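Local atomic coordinates of sister chromatid cohesion protein (Chaetomium thermophilum, PDB entry 5T8V), a protein that probably loads the ring-shaped cohesin complex onto chromatin, this chain being the loader's large C-terminal HEAT-repeat part. Residues S949-I953 / Y976-V980; L965-I970 / W1024-V1028. All blocks are in the same frame, centred on the assembly; numbering follows the deposited sequence.

Contact 1 of 2, residues S949-I953 / Y976-V980; sequences SLKGI and YSLIV
Two helical turns, S949-I953 of helix 940-960 and Y976-V980 of helix 969-986, pack side by side as the near-antiparallel arms of a helical hairpin: their axes approach to 9.0 Å, the N-to-C directions differ by 144° (signed crossing -144°), and the closest CA pair is S949 with Y976, 5.0 Å apart. Along the second turn, Y976 (chi1 m) points its CB toward the partner and lays its ring against the backbone of helix 940-960. G952 CA sits over one ring face, 4.0 Å from the centroid and 22° off the normal, a CH-pi contact; an ideal CB on G952 would come within 2.6 Å of Y976 CZ. Y976 CB also meets I953 CG1 at 3.6 Å. S977 turns away, its OG bonded to D974 O in its own helix, while its backbone N is 4.2 Å from I953 CD1. I979 touches S949 through CG2, 3.5 Å from OG, a hydroxyl already satisfied by L945 O one turn earlier. V980 (chi1 t) closes the turn: its CG2 lies 3.6 Å from S949 CB, 3.8 Å from L950 CD2 and 3.9 Å from I953 CD1, so one methyl touches three residues. L950 and I953 continue onto I1015 of helix 1009-1016, which buries the contact further. Such antiparallel helix pairing is the basic unit of the HEAT-repeat solenoid. With no hydrogen bond between the segments and 331 Å² buried, the contact rests on shape: the bare CA of G952 leaves room for the tyrosine ring, S949 lies against I979 and V980, and apolar packing does the rest.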
ATOM      1  N   SER A 949     -25.899 -12.513 -63.947  1.00 48.56           N
ATOM      2  CA  SER A 949     -25.588 -13.535 -62.952  1.00 48.60           C
ATOM      3  C   SER A 949     -26.660 -14.621 -62.925  1.00 50.60           C
ATOM      4  O   SER A 949     -26.349 -15.817 -62.922  1.00 51.99           O
ATOM      5  CB  SER A 949     -25.434 -12.890 -61.576  1.00 46.85           C
ATOM      6  OG  SER A 949     -24.351 -11.976 -61.565  1.00 46.16           O
ATOM      7  N   LEU A 950     -27.933 -14.219 -62.909  1.00 61.07           N
ATOM      8  CA  LEU A 950     -29.020 -15.196 -62.888  1.00 63.62           C
ATOM      9  C   LEU A 950     -28.998 -16.070 -64.137  1.00 65.33           C
ATOM     10  O   LEU A 950     -29.074 -17.305 -64.054  1.00 66.67           O
ATOM     11  CB  LEU A 950     -30.360 -14.470 -62.753  1.00 63.82           C
ATOM     12  CG  LEU A 950     -30.569 -13.736 -61.427  1.00 63.55           C
ATOM     13  CD1 LEU A 950     -31.724 -12.751 -61.523  1.00 64.46           C
ATOM     14  CD2 LEU A 950     -30.809 -14.730 -60.302  1.00 64.14           C
ATOM     15  N   LYS A 951     -28.907 -15.440 -65.312  1.00 52.09           N
ATOM     16  CA  LYS A 951     -28.738 -16.190 -66.552  1.00 53.26           C
ATOM     17  C   LYS A 951     -27.631 -17.221 -66.399  1.00 51.89           C
ATOM     18  O   LYS A 951     -27.807 -18.396 -66.736  1.00 52.13           O
ATOM     19  CB  LYS A 951     -28.430 -15.236 -67.709  1.00 54.94           C
ATOM     20  CG  LYS A 951     -29.600 -14.353 -68.137  1.00 56.33           C
ATOM     21  CD  LYS A 951     -30.621 -15.133 -68.952  1.00 58.46           C
ATOM     22  CE  LYS A 951     -31.917 -14.354 -69.119  1.00 59.52           C
ATOM     23  NZ  LYS A 951     -33.023 -15.205 -69.643  1.00 61.35           N
ATOM     24  N   GLY A 952     -26.481 -16.798 -65.869  1.00 51.71           N
ATOM     25  CA  GLY A 952     -25.408 -17.743 -65.617  1.00 51.66           C
ATOM     26  C   GLY A 952     -25.841 -18.895 -64.729  1.00 51.08           C
ATOM     27  O   GLY A 952     -25.438 -20.041 -64.943  1.00 51.96           O
ATOM     28  N   ILE A 953     -26.671 -18.608 -63.724  1.00 52.33           N
ATOM     29  CA  ILE A 953     -27.126 -19.654 -62.808  1.00 52.44           C
ATOM     30  C   ILE A 953     -27.937 -20.702 -63.563  1.00 55.09           C
ATOM     31  O   ILE A 953     -27.622 -21.900 -63.539  1.00 56.32           O
ATOM     32  CB  ILE A 953     -27.932 -19.042 -61.648  1.00 50.85           C
ATOM     33  CG1 ILE A 953     -27.007 -18.214 -60.753  1.00 49.51           C
ATOM     34  CG2 ILE A 953     -28.626 -20.133 -60.830  1.00 50.77           C
ATOM     35  CD1 ILE A 953     -27.720 -17.427 -59.668  1.00 48.85           C
ATOM     36  N   TYR A 976     -21.722 -16.521 -59.055  1.00 51.89           N
ATOM     37  CA  TYR A 976     -23.033 -16.047 -59.487  1.00 52.04           C
ATOM     38  C   TYR A 976     -23.959 -15.855 -58.290  1.00 49.75           C
ATOM     39  O   TYR A 976     -24.494 -14.762 -58.064  1.00 48.14           O
ATOM     40  CB  TYR A 976     -23.646 -17.033 -60.485  1.00 54.45           C
ATOM     41  CG  TYR A 976     -22.957 -17.089 -61.834  1.00 56.95           C
ATOM     42  CD1 TYR A 976     -22.444 -15.943 -62.429  1.00 57.41           C
ATOM     43  CD2 TYR A 976     -22.828 -18.293 -62.517  1.00 58.91           C
ATOM     44  CE1 TYR A 976     -21.821 -15.994 -63.661  1.00 59.71           C
ATOM     45  CE2 TYR A 976     -22.206 -18.353 -63.749  1.00 60.98           C
ATOM     46  CZ  TYR A 976     -21.705 -17.201 -64.317  1.00 62.22           C
ATOM     47  OH  TYR A 976     -21.084 -17.257 -65.543  1.00 65.67           O
ATOM     48  N   SER A 977     -24.157 -16.920 -57.510  1.00 45.91           N
ATOM     49  CA  SER A 977     -25.032 -16.845 -56.346  1.00 44.10           C
ATOM     50  C   SER A 977     -24.550 -15.804 -55.349  1.00 42.23           C
ATOM     51  O   SER A 977     -25.369 -15.162 -54.683  1.00 41.86           O
ATOM     52  CB  SER A 977     -25.117 -18.211 -55.670  1.00 45.38           C
ATOM     53  OG  SER A 977     -23.905 -18.518 -55.004  1.00 46.60           O
ATOM     54  N   LEU A 978     -23.235 -15.631 -55.214  1.00 42.74           N
ATOM     55  CA  LEU A 978     -22.726 -14.611 -54.305  1.00 42.05           C
ATOM     56  C   LEU A 978     -23.132 -13.218 -54.776  1.00 40.95           C
ATOM     57  O   LEU A 978     -23.617 -12.398 -53.987  1.00 40.53           O
ATOM     58  CB  LEU A 978     -21.206 -14.724 -54.189  1.00 42.56           C
ATOM     59  CG  LEU A 978     -20.555 -13.732 -53.222  1.00 42.34           C
ATOM     60  CD1 LEU A 978     -21.013 -13.982 -51.795  1.00 42.55           C
ATOM     61  CD2 LEU A 978     -19.039 -13.791 -53.315  1.00 43.27           C
ATOM     62  N   ILE A 979     -22.945 -12.937 -56.067  1.00 36.73           N
ATOM     63  CA  ILE A 979     -23.298 -11.627 -56.610  1.00 36.87           C
ATOM     64  C   ILE A 979     -24.793 -11.376 -56.454  1.00 36.90           C
ATOM     65  O   ILE A 979     -25.217 -10.318 -55.975  1.00 36.83           O
ATOM     66  CB  ILE A 979     -22.858 -11.522 -58.082  1.00 37.65           C
ATOM     67  CG1 ILE A 979     -21.336 -11.648 -58.189  1.00 37.93           C
ATOM     68  CG2 ILE A 979     -23.325 -10.199 -58.696  1.00 38.07           C
ATOM     69  CD1 ILE A 979     -20.827 -11.821 -59.611  1.00 39.01           C
ATOM     70  N   VAL A 980     -25.614 -12.344 -56.864  1.00 37.20           N
ATOM     71  CA  VAL A 980     -27.060 -12.196 -56.718  1.00 37.53           C
ATOM     72  C   VAL A 980     -27.424 -11.944 -55.260  1.00 37.15           C
ATOM     73  O   VAL A 980     -28.251 -11.077 -54.950  1.00 37.48           O
ATOM     74  CB  VAL A 980     -27.782 -13.437 -57.274  1.00 38.04           C
ATOM     75  CG1 VAL A 980     -29.289 -13.340 -57.035  1.00 38.64           C
ATOM     76  CG2 VAL A 980     -27.490 -13.600 -58.757  1.00 38.73           C
TER

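Contact 2 of 2, residues L965-I970 / W1024-V1028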
ATOM      1  N   LEU A 965     -21.534 -31.436 -63.771  1.00 99.40           N
ATOM      2  CA  LEU A 965     -20.718 -30.264 -63.473  1.00 97.44           C
ATOM      3  C   LEU A 965     -19.234 -30.614 -63.473  1.00102.79           C
ATOM      4  O   LEU A 965     -18.822 -31.615 -64.069  1.00102.10           O
ATOM      5  CB  LEU A 965     -21.128 -29.673 -62.121  1.00 94.79           C
ATOM      6  CG  LEU A 965     -22.574 -29.194 -62.011  1.00 92.35           C
ATOM      7  CD1 LEU A 965     -22.941 -28.950 -60.556  1.00 90.91           C
ATOM      8  CD2 LEU A 965     -22.772 -27.925 -62.827  1.00 91.00           C
ATOM      9  N   ASP A 966     -18.425 -29.786 -62.818  1.00 68.98           N
ATOM     10  CA  ASP A 966     -17.004 -30.041 -62.628  1.00 72.59           C
ATOM     11  C   ASP A 966     -16.519 -29.082 -61.550  1.00 66.88           C
ATOM     12  O   ASP A 966     -17.264 -28.217 -61.084  1.00 61.90           O
ATOM     13  CB  ASP A 966     -16.209 -29.870 -63.926  1.00 80.79           C
ATOM     14  CG  ASP A 966     -16.467 -28.535 -64.599  1.00 84.97           C
ATOM     15  OD1 ASP A 966     -16.975 -27.614 -63.928  1.00 85.22           O
ATOM     16  OD2 ASP A 966     -16.156 -28.406 -65.803  1.00 88.12           O
ATOM     17  N   GLN A 967     -15.256 -29.245 -61.155  1.00104.89           N
ATOM     18  CA  GLN A 967     -14.716 -28.421 -60.082  1.00104.71           C
ATOM     19  C   GLN A 967     -14.635 -26.945 -60.455  1.00 99.95           C
ATOM     20  O   GLN A 967     -14.408 -26.114 -59.569  1.00100.74           O
ATOM     21  CB  GLN A 967     -13.329 -28.929 -59.679  1.00108.59           C
ATOM     22  CG  GLN A 967     -12.970 -28.653 -58.229  1.00109.28           C
ATOM     23  CD  GLN A 967     -13.906 -29.354 -57.260  1.00110.20           C
ATOM     24  OE1 GLN A 967     -14.149 -30.554 -57.374  1.00112.50           O
ATOM     25  NE2 GLN A 967     -14.445 -28.601 -56.307  1.00108.44           N
ATOM     26  N   LEU A 968     -14.821 -26.600 -61.728  1.00 63.97           N
ATOM     27  CA  LEU A 968     -14.756 -25.217 -62.187  1.00 60.53           C
ATOM     28  C   LEU A 968     -16.125 -24.562 -62.296  1.00 52.46           C
ATOM     29  O   LEU A 968     -16.284 -23.406 -61.898  1.00 50.91           O
ATOM     30  CB  LEU A 968     -14.049 -25.148 -63.545  1.00 65.91           C
ATOM     31  CG  LEU A 968     -14.034 -23.788 -64.249  1.00 66.01           C
ATOM     32  CD1 LEU A 968     -13.483 -22.700 -63.341  1.00 64.98           C
ATOM     33  CD2 LEU A 968     -13.219 -23.869 -65.530  1.00 67.81           C
ATOM     34  N   LYS A 969     -17.122 -25.273 -62.828  1.00 71.41           N
ATOM     35  CA  LYS A 969     -18.461 -24.701 -62.921  1.00 66.12           C
ATOM     36  C   LYS A 969     -19.067 -24.462 -61.543  1.00 62.89           C
ATOM     37  O   LYS A 969     -19.880 -23.544 -61.377  1.00 60.80           O
ATOM     38  CB  LYS A 969     -19.368 -25.614 -63.751  1.00 64.94           C
ATOM     39  CG  LYS A 969     -19.009 -25.672 -65.233  1.00 66.08           C
ATOM     40  CD  LYS A 969     -20.019 -26.494 -66.022  1.00 66.11           C
ATOM     41  CE  LYS A 969     -19.597 -26.650 -67.477  1.00 66.66           C
ATOM     42  NZ  LYS A 969     -18.431 -27.565 -67.631  1.00 68.96           N
ATOM     43  N   ILE A 970     -18.685 -25.266 -60.549  1.00 45.39           N
ATOM     44  CA  ILE A 970     -19.203 -25.075 -59.198  1.00 44.05           C
ATOM     45  C   ILE A 970     -18.722 -23.749 -58.624  1.00 43.21           C
ATOM     46  O   ILE A 970     -19.467 -23.057 -57.920  1.00 41.98           O
ATOM     47  CB  ILE A 970     -18.800 -26.261 -58.300  1.00 44.68           C
ATOM     48  CG1 ILE A 970     -19.530 -27.530 -58.753  1.00 45.36           C
ATOM     49  CG2 ILE A 970     -19.108 -25.959 -56.828  1.00 43.66           C
ATOM     50  CD1 ILE A 970     -19.111 -28.793 -58.015  1.00 46.32           C
ATOM     51  N   TRP A1024     -27.604 -31.978 -54.565  1.00 63.01           N
ATOM     52  CA  TRP A1024     -26.424 -31.282 -55.052  1.00 62.48           C
ATOM     53  C   TRP A1024     -25.253 -31.486 -54.102  1.00 64.50           C
ATOM     54  O   TRP A1024     -25.440 -31.833 -52.931  1.00 65.16           O
ATOM     55  CB  TRP A1024     -26.722 -29.792 -55.194  1.00 59.81           C
ATOM     56  CG  TRP A1024     -27.829 -29.495 -56.154  1.00 58.79           C
ATOM     57  CD1 TRP A1024     -29.158 -29.383 -55.864  1.00 58.36           C
ATOM     58  CD2 TRP A1024     -27.705 -29.273 -57.564  1.00 57.95           C
ATOM     59  NE1 TRP A1024     -29.868 -29.104 -57.007  1.00 58.00           N
ATOM     60  CE2 TRP A1024     -29.000 -29.032 -58.064  1.00 57.62           C
ATOM     61  CE3 TRP A1024     -26.626 -29.256 -58.453  1.00 57.39           C
ATOM     62  CZ2 TRP A1024     -29.244 -28.776 -59.410  1.00 57.55           C
ATOM     63  CZ3 TRP A1024     -26.869 -29.002 -59.789  1.00 57.16           C
ATOM     64  CH2 TRP A1024     -28.168 -28.765 -60.256  1.00 57.39           C
ATOM     65  N   PRO A1025     -24.020 -31.278 -54.574  1.00 49.17           N
ATOM     66  CA  PRO A1025     -22.867 -31.375 -53.669  1.00 49.26           C
ATOM     67  C   PRO A1025     -22.853 -30.251 -52.646  1.00 46.54           C
ATOM     68  O   PRO A1025     -23.702 -29.355 -52.689  1.00 44.76           O
ATOM     69  CB  PRO A1025     -21.664 -31.294 -54.617  1.00 49.55           C
ATOM     70  CG  PRO A1025     -22.171 -30.577 -55.814  1.00 49.01           C
ATOM     71  CD  PRO A1025     -23.611 -30.978 -55.958  1.00 49.84           C
ATOM     72  N   LEU A1026     -21.893 -30.286 -51.724  1.00 50.97           N
ATOM     73  CA  LEU A1026     -21.857 -29.291 -50.659  1.00 50.44           C
ATOM     74  C   LEU A1026     -21.344 -27.948 -51.165  1.00 49.32           C
ATOM     75  O   LEU A1026     -21.850 -26.894 -50.757  1.00 48.23           O
ATOM     76  CB  LEU A1026     -20.989 -29.799 -49.506  1.00 52.05           C
ATOM     77  CG  LEU A1026     -21.322 -29.285 -48.103  1.00 51.26           C
ATOM     78  CD1 LEU A1026     -22.727 -29.693 -47.685  1.00 52.11           C
ATOM     79  CD2 LEU A1026     -20.305 -29.804 -47.099  1.00 52.35           C
ATOM     80  N   ASP A1027     -20.350 -27.965 -52.058  1.00 80.01           N
ATOM     81  CA  ASP A1027     -19.827 -26.724 -52.621  1.00 79.63           C
ATOM     82  C   ASP A1027     -20.894 -25.939 -53.371  1.00 76.75           C
ATOM     83  O   ASP A1027     -20.700 -24.746 -53.631  1.00 75.51           O
ATOM     84  CB  ASP A1027     -18.655 -27.023 -53.556  1.00 84.15           C
ATOM     85  CG  ASP A1027     -17.441 -27.561 -52.821  1.00 88.61           C
ATOM     86  OD1 ASP A1027     -17.319 -27.307 -51.603  1.00 87.81           O
ATOM     87  OD2 ASP A1027     -16.607 -28.233 -53.465  1.00 91.92           O
ATOM     88  N   VAL A1028     -22.004 -26.576 -53.729  1.00 52.46           N
ATOM     89  CA  VAL A1028     -23.119 -25.907 -54.393  1.00 51.68           C
ATOM     90  C   VAL A1028     -24.202 -25.519 -53.396  1.00 49.34           C
ATOM     91  O   VAL A1028     -24.716 -24.401 -53.428  1.00 47.74           O
ATOM     92  CB  VAL A1028     -23.684 -26.807 -55.514  1.00 54.62           C
ATOM     93  CG1 VAL A1028     -24.949 -26.203 -56.117  1.00 54.66           C
ATOM     94  CG2 VAL A1028     -22.633 -27.022 -56.592  1.00 56.09           C
TER
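L965 begins the contact just ahead of helix 969-986, its CB directed toward W1024-V1028. Its CD1 reaches the edge of the indole, 4.0 Å from W1024 CZ3, and lies 4.4 Å from V1028 CG2, so the leucine bridges the tryptophan and the first turn of helix 1026-1042. D966 works within its own segment as a helix cap: its OD1 accepts from K969 N at 2.6 Å and weakly from L968 N at 3.2 Å, while its OD2 forms a salt bridge with K969 NZ at 3.0 Å. These bonds cap the start of helix 969-986, out of reach of W1024-V1028. Q967 swings its amide back across the gap, but NE2 stays 3.6 Å from D1027 OD2, a polar approach without a hydrogen bond. I970 has the largest covered area of the contact, 70 Å², its CB pointing toward the other segment and its CA 6.3 Å from that of V1028, the nearest CA pair. Its CG2 packs 3.5 Å from D1027 CB and 3.7 Å from V1028 CG2, and its CD1 lies 4.2 Å from CG of P1025, the N-cap residue of helix 1026-1042. Altogether 244 Å² is buried. The arrangement joins the N-terminal ends of two helices, with the turns leading into them, at the surface of the helical-repeat array. Helix 940-960 flanks them both: L965 touches its T956 and A960, K969 its S959, and W1024 also A960, while the indole meets the ring of F1019 with planes at about 60°.

Helix 969-986 serves both contacts: its middle pairs with helix 940-960 in contact 1, and its N-terminal end with the start of helix 1026-1042 in contact 2. The centres are 14 Å apart and the nearest atoms about 6 Å, so the two do not touch, yet their segments alternate along the chain. Contact 1 is buried, helix side against helix side. Contact 2 lies at the surface, where the residues leading into two helices, and their first turns, meet and polar groups of Q967 and D1027 border the apolar patch. Neither has a hydrogen bond across it. S977 and V980 of contact 1 also touch C1035, so helix 969-986 keeps packing on helix 1026-1042 further along from contact 2.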